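Long-range contacts in DUF3298 domain-containing protein (Pseudomonas aeruginosa, PDB 4E72), which is of unknown function, but belongs to the DUF3298 family and is probably an exported lipoprotein: residues 90-95 against 181-186; 98-103 against 118-123; 7-12 against 36-41; 143-148 against 187-192. All blocks are in the same frame, centred on the assembly; numbering follows the deposited sequence.

Interaction 1: 90-95 against 181-186; sequences KVREQH and ALTFGA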
# COMPACT_ATOMS: atom_id res chain seq x y z
N LYS A 90 6.40 0.92 -5.97
CA LYS A 90 6.19 1.05 -7.42
C LYS A 90 5.01 1.99 -7.71
O LYS A 90 4.06 2.09 -6.91
CB LYS A 90 6.01 -0.31 -8.14
CG LYS A 90 4.80 -1.13 -7.73
CD LYS A 90 4.48 -2.21 -8.77
CE LYS A 90 3.04 -2.65 -8.69
NZ LYS A 90 2.68 -3.60 -9.79
N VAL A 91 5.11 2.70 -8.83
CA VAL A 91 4.04 3.58 -9.27
C VAL A 91 2.88 2.71 -9.77
O VAL A 91 3.05 1.94 -10.71
CB VAL A 91 4.49 4.62 -10.33
CG1 VAL A 91 3.28 5.41 -10.85
CG2 VAL A 91 5.54 5.58 -9.75
N ARG A 92 1.74 2.77 -9.09
CA ARG A 92 0.56 2.04 -9.51
C ARG A 92 -0.09 2.82 -10.65
O ARG A 92 -0.47 2.22 -11.66
CB ARG A 92 -0.41 1.79 -8.33
CG ARG A 92 -1.67 1.05 -8.79
CD ARG A 92 -2.40 0.34 -7.69
NE ARG A 92 -3.68 -0.14 -8.18
CZ ARG A 92 -4.38 -1.13 -7.64
NH1 ARG A 92 -3.92 -1.78 -6.58
NH2 ARG A 92 -5.56 -1.48 -8.16
N GLU A 93 -0.25 4.16 -10.50
CA GLU A 93 -0.87 5.01 -11.52
C GLU A 93 -0.41 6.45 -11.44
O GLU A 93 -0.02 6.93 -10.38
CB GLU A 93 -2.40 5.00 -11.39
CG GLU A 93 -3.10 3.89 -12.16
CD GLU A 93 -4.41 3.45 -11.55
OE1 GLU A 93 -5.35 4.27 -11.53
OE2 GLU A 93 -4.50 2.28 -11.10
N GLN A 94 -0.51 7.15 -12.58
CA GLN A 94 -0.27 8.58 -12.71
C GLN A 94 -1.39 9.14 -13.54
O GLN A 94 -1.58 8.69 -14.67
CB GLN A 94 1.09 8.90 -13.33
CG GLN A 94 2.22 8.65 -12.36
CD GLN A 94 3.48 9.32 -12.79
OE1 GLN A 94 3.60 10.54 -12.75
NE2 GLN A 94 4.46 8.53 -13.16
N HIS A 95 -2.18 10.07 -12.95
CA HIS A 95 -3.30 10.72 -13.64
C HIS A 95 -3.68 12.00 -12.93
O HIS A 95 -3.65 12.06 -11.69
CB HIS A 95 -4.55 9.81 -13.77
CG HIS A 95 -5.23 9.49 -12.46
ND1 HIS A 95 -6.30 10.25 -12.01
CD2 HIS A 95 -4.95 8.53 -11.55
CE1 HIS A 95 -6.64 9.73 -10.84
NE2 HIS A 95 -5.86 8.69 -10.52
N ALA A 181 -6.74 4.23 -2.25
CA ALA A 181 -6.07 4.87 -3.37
C ALA A 181 -7.05 5.53 -4.33
O ALA A 181 -8.10 4.95 -4.65
CB ALA A 181 -5.23 3.87 -4.11
N LEU A 182 -6.68 6.76 -4.80
CA LEU A 182 -7.47 7.50 -5.76
C LEU A 182 -7.12 6.99 -7.17
O LEU A 182 -6.53 7.70 -7.99
CB LEU A 182 -7.24 9.03 -5.62
CG LEU A 182 -7.81 9.71 -4.34
CD1 LEU A 182 -7.43 11.18 -4.31
CD2 LEU A 182 -9.35 9.59 -4.26
N THR A 183 -7.49 5.72 -7.45
CA THR A 183 -7.25 5.10 -8.75
C THR A 183 -8.25 5.73 -9.77
O THR A 183 -9.22 6.41 -9.39
CB THR A 183 -7.26 3.57 -8.64
OG1 THR A 183 -8.31 3.18 -7.76
CG2 THR A 183 -5.95 3.03 -8.09
N PHE A 184 -7.92 5.63 -11.05
CA PHE A 184 -8.69 6.31 -12.10
C PHE A 184 -10.11 5.72 -12.30
O PHE A 184 -11.04 6.49 -12.46
CB PHE A 184 -7.91 6.32 -13.42
CG PHE A 184 -8.57 7.07 -14.54
CD1 PHE A 184 -8.33 8.43 -14.72
CD2 PHE A 184 -9.41 6.43 -15.45
CE1 PHE A 184 -8.96 9.14 -15.75
CE2 PHE A 184 -10.04 7.14 -16.48
CZ PHE A 184 -9.81 8.49 -16.63
N GLY A 185 -10.24 4.39 -12.28
CA GLY A 185 -11.51 3.73 -12.57
C GLY A 185 -12.56 3.78 -11.49
O GLY A 185 -13.75 3.84 -11.79
N ALA A 186 -12.11 3.76 -10.23
CA ALA A 186 -12.91 3.74 -9.01
C ALA A 186 -11.99 4.03 -7.84
O ALA A 186 -10.77 4.05 -8.04
CB ALA A 186 -13.55 2.37 -8.83
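Glu93 and His95, both on strand 84-95, each make one hydrogen bond to the main chain of the loop 181-186. Phe184 N donates to Glu93 OE1 at 2.9 Å; the bond is nearly straight (166°). In the second bond His95 NE2 donates to Leu182 O at 2.8 Å, with the oxygen in the imidazole plane and the nitrogen in the carbonyl plane. Leu182 is the centre of an inverse gamma turn, so the histidine binds the carbonyl of the residue in the middle of that turn.

The aromatic contact is T-shaped. The Phe184 ring turns its edge to the face of His95 at 85°, with CD1 3.8 Å from His95 ND1. Phe184 CB sits over the centre of the imidazole, 4.2 Å from its centroid, in a CH-pi contact. A chi1 of 68° on His95 sets CG between the backbone N and the carbonyl carbon.

Thr183 supplies the packing: CG2 lies 3.4 Å from Glu93 OE2 and 3.9 Å from Arg92 NE. The Arg92 guanidinium forms salt bridges with Glu205 and Glu102. Arg92 and Glu93 both face Ile100 in a classic beta bulge, and both direct their CB toward the loop.

The two hydrogen bonds fix the loop's main chain against the strand at Leu182 and Phe184. The nearby arginine and the N-H donor would probably favour a charged Glu93.

Interaction 2: 98-103 against 118-123; sequences LVIIEL and RGFINY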
# COMPACT_ATOMS: atom_id res chain seq x y z
N LEU A 98 -1.83 13.48 -10.04
CA LEU A 98 -1.67 12.59 -8.90
C LEU A 98 -0.69 11.46 -9.19
O LEU A 98 -0.66 10.95 -10.31
CB LEU A 98 -3.01 11.95 -8.46
CG LEU A 98 -4.22 12.84 -8.11
CD1 LEU A 98 -5.32 11.97 -7.54
CD2 LEU A 98 -3.88 13.90 -7.10
N VAL A 99 0.10 11.05 -8.17
CA VAL A 99 1.01 9.90 -8.28
C VAL A 99 0.53 8.87 -7.26
O VAL A 99 0.48 9.19 -6.08
CB VAL A 99 2.53 10.21 -8.11
CG1 VAL A 99 3.39 9.00 -8.50
CG2 VAL A 99 2.94 11.43 -8.93
N ILE A 100 0.10 7.69 -7.72
CA ILE A 100 -0.37 6.65 -6.80
C ILE A 100 0.74 5.61 -6.68
O ILE A 100 1.04 4.93 -7.64
CB ILE A 100 -1.74 6.01 -7.16
CG1 ILE A 100 -2.82 7.02 -7.61
CG2 ILE A 100 -2.23 5.04 -6.04
CD1 ILE A 100 -3.12 8.25 -6.73
N ILE A 101 1.41 5.59 -5.53
CA ILE A 101 2.51 4.67 -5.24
C ILE A 101 1.97 3.53 -4.40
O ILE A 101 1.34 3.78 -3.38
CB ILE A 101 3.70 5.40 -4.55
CG1 ILE A 101 4.31 6.47 -5.50
CG2 ILE A 101 4.79 4.38 -4.12
CD1 ILE A 101 5.12 7.52 -4.83
N GLU A 102 2.20 2.29 -4.87
CA GLU A 102 1.83 1.08 -4.13
C GLU A 102 3.07 0.51 -3.44
O GLU A 102 4.13 0.38 -4.06
CB GLU A 102 1.17 0.03 -5.03
CG GLU A 102 0.34 -0.94 -4.20
CD GLU A 102 -0.43 -2.05 -4.90
OE1 GLU A 102 -0.92 -1.84 -6.03
OE2 GLU A 102 -0.60 -3.11 -4.26
N LEU A 103 2.91 0.18 -2.14
CA LEU A 103 3.96 -0.34 -1.27
C LEU A 103 3.72 -1.79 -0.89
O LEU A 103 2.60 -2.16 -0.56
CB LEU A 103 4.03 0.50 0.02
CG LEU A 103 4.01 2.03 -0.16
CD1 LEU A 103 3.48 2.69 1.07
CD2 LEU A 103 5.40 2.57 -0.52
N ARG A 118 1.06 -4.20 2.84
CA ARG A 118 0.67 -3.39 1.67
C ARG A 118 0.37 -2.01 2.15
O ARG A 118 0.05 -1.85 3.31
CB ARG A 118 -0.53 -3.96 0.88
CG ARG A 118 -0.29 -5.26 0.15
CD ARG A 118 0.62 -5.16 -1.06
NE ARG A 118 0.73 -6.44 -1.76
CZ ARG A 118 1.49 -7.47 -1.37
NH1 ARG A 118 2.25 -7.38 -0.28
NH2 ARG A 118 1.48 -8.60 -2.07
N GLY A 119 0.50 -1.03 1.26
CA GLY A 119 0.23 0.37 1.56
C GLY A 119 0.11 1.22 0.30
O GLY A 119 0.48 0.79 -0.81
N PHE A 120 -0.42 2.42 0.46
CA PHE A 120 -0.53 3.37 -0.65
C PHE A 120 0.05 4.71 -0.26
O PHE A 120 0.05 5.08 0.92
CB PHE A 120 -2.00 3.58 -1.08
CG PHE A 120 -2.68 2.42 -1.77
CD1 PHE A 120 -2.15 1.86 -2.93
CD2 PHE A 120 -3.92 1.97 -1.33
CE1 PHE A 120 -2.81 0.81 -3.59
CE2 PHE A 120 -4.59 0.94 -2.00
CZ PHE A 120 -4.02 0.35 -3.12
N ILE A 121 0.53 5.44 -1.25
CA ILE A 121 0.90 6.85 -1.17
C ILE A 121 0.06 7.53 -2.26
O ILE A 121 0.10 7.11 -3.42
CB ILE A 121 2.41 7.15 -1.32
CG1 ILE A 121 3.28 6.38 -0.30
CG2 ILE A 121 2.66 8.69 -1.27
CD1 ILE A 121 4.82 6.44 -0.60
N ASN A 122 -0.73 8.53 -1.89
CA ASN A 122 -1.50 9.35 -2.84
C ASN A 122 -0.85 10.73 -2.84
O ASN A 122 -1.12 11.54 -1.97
CB ASN A 122 -2.98 9.41 -2.47
CG ASN A 122 -3.67 8.09 -2.56
OD1 ASN A 122 -4.23 7.74 -3.61
ND2 ASN A 122 -3.62 7.32 -1.47
N TYR A 123 0.07 10.96 -3.75
CA TYR A 123 0.80 12.22 -3.83
C TYR A 123 0.19 13.17 -4.86
O TYR A 123 0.18 12.86 -6.05
CB TYR A 123 2.28 11.95 -4.14
CG TYR A 123 3.12 13.19 -4.02
CD1 TYR A 123 3.60 13.62 -2.79
CD2 TYR A 123 3.47 13.93 -5.15
CE1 TYR A 123 4.37 14.78 -2.67
CE2 TYR A 123 4.23 15.10 -5.04
CZ TYR A 123 4.68 15.52 -3.80
OH TYR A 123 5.47 16.63 -3.68
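Leu103 and Gly119 form one of five consecutive antiparallel pairs in the beta hairpin of strands 98-108 and 115-124. Three are hydrogen-bonded pairs, Val99 with Tyr123, Ile101 with Ile121 and Leu103 with Gly119, giving six backbone bonds.

The tight part is the face bearing Val99, Ile101, Leu103, Ile121 and Tyr123, which packs against helix 44-54. Ile101 and Ile121 lie side by side, pointing the same way, with their CB atoms 3.9 Å apart. Leu103 crosses Ile121 at about a right angle and touches Ile121 CD1 through CD2 at 3.9 Å.

The other face bears Ile100, Glu102, Phe120 and Asn122. Its inner end is buried: Ile100 CD1 meets Asn122 OD1 at 3.4 Å, and the Asn122 amide is bonded to Val180 O and Leu182 N. Toward Arg118 the packing loosens and the residues are partly exposed. Glu102 runs beside Phe120, with Glu102 CG 3.7 Å from Phe120 CE1. Its OE1 forms a salt bridge to Arg92, while Glu102 OE2 stays 4.4 Å from Arg118 NE, beyond a salt bridge.

Back on the tight face, Leu103 CD1 rests over the main chain of Gly119, 3.8 Å from its carbonyl carbon.

Interaction 3: 7-12 against 36-41; sequences DPLPTE and LKFPDE
Glu12 and Lys37 form an antiparallel hydrogen-bonded pair where strand 12-19, an outermost strand of the six-stranded mixed sheet, meets the end of strand 30-37. Glu12 N donates to Lys37 O, and Lys37 N returns a bond to Glu12 O.

Lys37 O has a second donor in the Thr11 hydroxyl, OG1 to O 2.9 Å. The two donors come from opposite faces of the carbonyl plane: the amide is tilted 21° from it, while the hydroxyl stands above the other face, 38° out. Thr11 OG1 is anti to its backbone N (chi1 176°), and from there it also touches Leu36 CD2 at 3.4 Å and sits over one face of the Phe38 ring, offset toward the rim.

Before the strand pairing begins, the two segments meet through side chains instead. Leu9 is the buried centre of this part: CD1 contacts Phe38 CD2 at 3.9 Å and Glu41 CB. The Leu9 and Asp40 side chains slide past each other in opposite directions, Leu9 CD2 to Asp40 CB 3.8 Å. Leu9 also leans on Val99, and Phe38 on Ile101, so this edge packs onto strand 98-108. The Glu41 carboxylate is held through OE2, which is bonded to the Tyr123 hydroxyl and His128 ND1.

Pro10, Pro39 and Asp40 lie on the exposed side. Asp40 OD1 touches Pro10 CD at 3.4 Å, and Pro10 O comes equally near to Pro39 CD. A water bridges the two segments here, donating to Pro10 O at 2.6 Å and accepting from Asp40 N at 2.8 Å.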
# COMPACT_ATOMS: atom_id res chain seq x y z
N ASP A 7 1.48 15.56 -17.62
CA ASP A 7 2.53 14.67 -18.10
C ASP A 7 2.93 13.76 -16.95
O ASP A 7 2.97 14.24 -15.82
CB ASP A 7 3.75 15.44 -18.61
CG ASP A 7 3.46 16.35 -19.79
OD1 ASP A 7 3.05 15.83 -20.85
OD2 ASP A 7 3.69 17.57 -19.66
N PRO A 8 3.24 12.46 -17.19
CA PRO A 8 3.67 11.60 -16.08
C PRO A 8 5.08 11.94 -15.61
O PRO A 8 5.91 12.36 -16.42
CB PRO A 8 3.61 10.19 -16.68
CG PRO A 8 3.84 10.39 -18.12
CD PRO A 8 3.23 11.72 -18.47
N LEU A 9 5.35 11.76 -14.31
CA LEU A 9 6.68 11.99 -13.76
C LEU A 9 7.61 10.86 -14.16
O LEU A 9 7.30 9.70 -13.85
CB LEU A 9 6.68 12.09 -12.23
CG LEU A 9 6.18 13.34 -11.54
CD1 LEU A 9 6.16 13.12 -10.05
CD2 LEU A 9 7.05 14.56 -11.86
N PRO A 10 8.76 11.13 -14.83
CA PRO A 10 9.72 10.05 -15.09
C PRO A 10 10.33 9.58 -13.76
O PRO A 10 10.42 10.37 -12.81
CB PRO A 10 10.77 10.69 -16.01
CG PRO A 10 10.28 12.08 -16.29
CD PRO A 10 9.31 12.44 -15.23
N THR A 11 10.71 8.31 -13.67
CA THR A 11 11.25 7.79 -12.42
C THR A 11 12.46 6.84 -12.62
O THR A 11 12.58 6.17 -13.65
CB THR A 11 10.14 7.10 -11.61
OG1 THR A 11 10.73 6.54 -10.45
CG2 THR A 11 9.39 6.03 -12.41
N GLU A 12 13.36 6.80 -11.61
CA GLU A 12 14.52 5.92 -11.60
C GLU A 12 14.29 4.81 -10.54
O GLU A 12 14.01 5.10 -9.38
CB GLU A 12 15.82 6.72 -11.33
CG GLU A 12 17.10 5.89 -11.17
CD GLU A 12 17.57 5.04 -12.35
OE1 GLU A 12 17.45 5.50 -13.51
OE2 GLU A 12 18.10 3.93 -12.10
N LEU A 36 12.09 3.73 -5.56
CA LEU A 36 12.00 4.74 -6.60
C LEU A 36 12.53 6.11 -6.19
O LEU A 36 12.34 6.55 -5.05
CB LEU A 36 10.53 4.95 -7.00
CG LEU A 36 9.73 3.80 -7.58
CD1 LEU A 36 8.26 4.13 -7.54
CD2 LEU A 36 10.16 3.48 -9.01
N LYS A 37 13.08 6.82 -7.19
CA LYS A 37 13.52 8.21 -7.12
C LYS A 37 12.82 8.97 -8.25
O LYS A 37 12.58 8.40 -9.31
CB LYS A 37 15.05 8.33 -7.20
CG LYS A 37 15.68 8.50 -5.83
CD LYS A 37 17.18 8.74 -5.92
CE LYS A 37 17.83 8.72 -4.56
NZ LYS A 37 19.30 8.96 -4.65
N PHE A 38 12.45 10.22 -7.98
CA PHE A 38 11.76 11.09 -8.93
C PHE A 38 12.65 12.32 -9.21
O PHE A 38 12.77 13.20 -8.35
CB PHE A 38 10.36 11.49 -8.40
CG PHE A 38 9.37 10.36 -8.24
CD1 PHE A 38 9.28 9.64 -7.04
CD2 PHE A 38 8.47 10.04 -9.26
CE1 PHE A 38 8.33 8.62 -6.88
CE2 PHE A 38 7.53 9.02 -9.10
CZ PHE A 38 7.47 8.32 -7.91
N PRO A 39 13.35 12.35 -10.38
CA PRO A 39 14.25 13.49 -10.66
C PRO A 39 13.55 14.86 -10.68
O PRO A 39 14.15 15.84 -10.21
CB PRO A 39 14.82 13.15 -12.05
CG PRO A 39 14.65 11.67 -12.19
CD PRO A 39 13.38 11.36 -11.47
N ASP A 40 12.30 14.94 -11.19
CA ASP A 40 11.52 16.17 -11.30
C ASP A 40 10.81 16.56 -9.99
O ASP A 40 10.57 17.75 -9.79
CB ASP A 40 10.49 16.06 -12.43
CG ASP A 40 11.11 15.90 -13.80
OD1 ASP A 40 11.52 14.76 -14.14
OD2 ASP A 40 11.18 16.90 -14.55
N GLU A 41 10.48 15.58 -9.12
CA GLU A 41 9.83 15.81 -7.82
C GLU A 41 10.70 15.20 -6.68
O GLU A 41 10.33 14.18 -6.12
CB GLU A 41 8.40 15.21 -7.84
CG GLU A 41 7.45 15.78 -6.80
CD GLU A 41 6.88 17.16 -7.05
OE1 GLU A 41 6.91 17.63 -8.22
OE2 GLU A 41 6.35 17.76 -6.09
O HOH W 1 10.65 12.83 -12.15

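Interaction 4: 143-148 against 187-192; sequences EAFWKQ and VTLKYD
Tyr191 OH is hydrogen-bonded to Gln175 O, and the same oxygen lies 4.2 Å from Trp146 CZ3, just off the six-membered end of the indole. It is the one polar atom in an otherwise apolar contact between helix 142-159 and strand 187-190 with the residue that follows it; the strand is the middle one of a three-stranded antiparallel sheet. The helix segment runs across the strand at 80°, with the two axes 11.7 Å apart, and long side chains fill that distance.

Leu189 carries most of the strand's side of the contact. Its two methyls part between two aromatic rings: CD2 reaches Phe145 CZ at 3.7 Å, and CD1 reaches Trp146 CZ3, also at 3.7 Å. Phe145 and Leu189 pass each other in opposite directions, whereas Trp146 meets the leucine obliquely. Val187, two residues earlier, adds CG1 at the edge of the Phe145 ring, 4.2 Å from CE1.

Within the helix the Phe145 ring turns its edge to the indole face, with Phe145 CD2 over the centre and 3.8 Å above the plane. Phe145 has CG anti to its backbone N (chi1 177°), while Trp146 has CG anti to its carbonyl carbon (chi1 -66°). Trp146 NE1 is bonded to Glu142 OE2, and Val180, Leu206 and Ile208 of the flanking strands pack alongside.

Helix and sheet are thus joined here by dispersion and shape rather than by direct polar bonds, and the indole N-H and tyrosine hydroxyl each have a partner beyond the interface.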
# COMPACT_ATOMS: atom_id res chain seq x y z
N GLU A 143 -18.09 9.02 7.71
CA GLU A 143 -19.18 8.06 7.96
C GLU A 143 -19.85 7.65 6.63
O GLU A 143 -19.91 6.45 6.35
CB GLU A 143 -20.21 8.67 8.92
N ALA A 144 -20.24 8.65 5.78
CA ALA A 144 -20.83 8.40 4.46
C ALA A 144 -19.87 7.60 3.54
O ALA A 144 -20.32 6.75 2.78
CB ALA A 144 -21.23 9.71 3.80
N PHE A 145 -18.55 7.86 3.63
CA PHE A 145 -17.55 7.12 2.84
C PHE A 145 -17.53 5.62 3.22
O PHE A 145 -17.55 4.76 2.33
CB PHE A 145 -16.14 7.72 3.03
CG PHE A 145 -15.04 6.98 2.30
CD1 PHE A 145 -14.80 7.20 0.95
CD2 PHE A 145 -14.21 6.09 2.99
CE1 PHE A 145 -13.76 6.55 0.30
CE2 PHE A 145 -13.18 5.43 2.33
CZ PHE A 145 -12.97 5.65 0.98
N TRP A 146 -17.53 5.31 4.52
CA TRP A 146 -17.46 3.91 4.92
C TRP A 146 -18.79 3.20 4.66
O TRP A 146 -18.78 1.99 4.46
CB TRP A 146 -16.93 3.73 6.35
CG TRP A 146 -15.50 4.17 6.48
CD1 TRP A 146 -15.05 5.33 7.05
CD2 TRP A 146 -14.34 3.53 5.90
NE1 TRP A 146 -13.69 5.42 6.93
CE2 TRP A 146 -13.23 4.35 6.20
CE3 TRP A 146 -14.14 2.34 5.18
CZ2 TRP A 146 -11.93 4.00 5.81
CZ3 TRP A 146 -12.86 2.03 4.76
CH2 TRP A 146 -11.77 2.85 5.08
N LYS A 147 -19.90 3.96 4.54
CA LYS A 147 -21.20 3.40 4.15
C LYS A 147 -21.14 2.92 2.71
O LYS A 147 -21.67 1.85 2.43
CB LYS A 147 -22.35 4.40 4.34
CG LYS A 147 -22.69 4.67 5.80
CD LYS A 147 -23.57 3.60 6.45
CE LYS A 147 -24.03 4.02 7.84
NZ LYS A 147 -25.01 5.15 7.81
N GLN A 148 -20.44 3.66 1.81
CA GLN A 148 -20.23 3.28 0.41
C GLN A 148 -19.24 2.14 0.29
O GLN A 148 -19.35 1.31 -0.61
CB GLN A 148 -19.77 4.48 -0.45
CG GLN A 148 -20.77 5.64 -0.50
CD GLN A 148 -22.17 5.21 -0.84
OE1 GLN A 148 -22.43 4.65 -1.90
NE2 GLN A 148 -23.11 5.41 0.09
N VAL A 187 -12.53 4.30 -6.64
CA VAL A 187 -11.66 4.44 -5.48
C VAL A 187 -11.28 2.99 -5.01
O VAL A 187 -12.16 2.15 -4.81
CB VAL A 187 -12.29 5.33 -4.38
CG1 VAL A 187 -11.59 5.16 -3.02
CG2 VAL A 187 -12.25 6.79 -4.79
N THR A 188 -9.98 2.70 -4.89
CA THR A 188 -9.54 1.35 -4.44
C THR A 188 -9.33 1.31 -2.93
O THR A 188 -8.61 2.15 -2.38
CB THR A 188 -8.25 0.92 -5.18
OG1 THR A 188 -8.52 0.91 -6.58
CG2 THR A 188 -7.74 -0.47 -4.75
N LEU A 189 -9.96 0.32 -2.26
CA LEU A 189 -9.75 0.02 -0.83
C LEU A 189 -9.01 -1.30 -0.78
O LEU A 189 -9.56 -2.33 -1.17
CB LEU A 189 -11.02 -0.06 0.03
CG LEU A 189 -12.04 1.07 0.03
CD1 LEU A 189 -12.96 0.91 1.21
CD2 LEU A 189 -11.39 2.40 0.12
N LYS A 190 -7.75 -1.26 -0.34
CA LYS A 190 -6.91 -2.44 -0.28
C LYS A 190 -6.76 -2.90 1.18
O LYS A 190 -6.43 -2.10 2.06
CB LYS A 190 -5.55 -2.15 -0.94
CG LYS A 190 -4.52 -3.25 -0.78
CD LYS A 190 -4.55 -4.22 -1.90
CE LYS A 190 -3.23 -4.24 -2.63
NZ LYS A 190 -3.23 -5.31 -3.65
N TYR A 191 -6.98 -4.20 1.42
CA TYR A 191 -6.97 -4.80 2.74
C TYR A 191 -5.74 -5.63 3.00
O TYR A 191 -5.25 -6.35 2.13
CB TYR A 191 -8.23 -5.68 2.94
CG TYR A 191 -9.42 -4.79 3.21
CD1 TYR A 191 -9.98 -4.02 2.20
CD2 TYR A 191 -9.90 -4.62 4.51
CE1 TYR A 191 -11.02 -3.13 2.45
CE2 TYR A 191 -10.95 -3.73 4.78
CZ TYR A 191 -11.48 -2.97 3.75
OH TYR A 191 -12.47 -2.04 4.01
N ASP A 192 -5.27 -5.54 4.24
CA ASP A 192 -4.18 -6.38 4.70
C ASP A 192 -4.67 -7.81 4.70
O ASP A 192 -5.88 -8.05 4.86
CB ASP A 192 -3.71 -5.94 6.11
CG ASP A 192 -2.81 -4.71 6.07
OD1 ASP A 192 -1.80 -4.72 5.32
OD2 ASP A 192 -3.08 -3.75 6.85

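How the interactions relate
Interactions 2 and 4 are buried, whereas interactions 1 and 3 are only partly so. Interactions 1, 2 and 3 all reach the six-stranded sheet: interaction 2 pairs its fourth and fifth strands, interaction 3 closes one edge, and interaction 1 fastens the loop of the smaller sheet to it. Strands 84-95 and 98-108 link interactions 1 and 2 directly. Interaction 4 covers that smaller sheet with a helix and lies far from interaction 3, about 29 Å between centres. Chemistry follows place: regular backbone bonding in the hairpin, side chain to main chain bonds at the loop, a bridging water at the exposed edge, and almost wholly apolar packing under the helix.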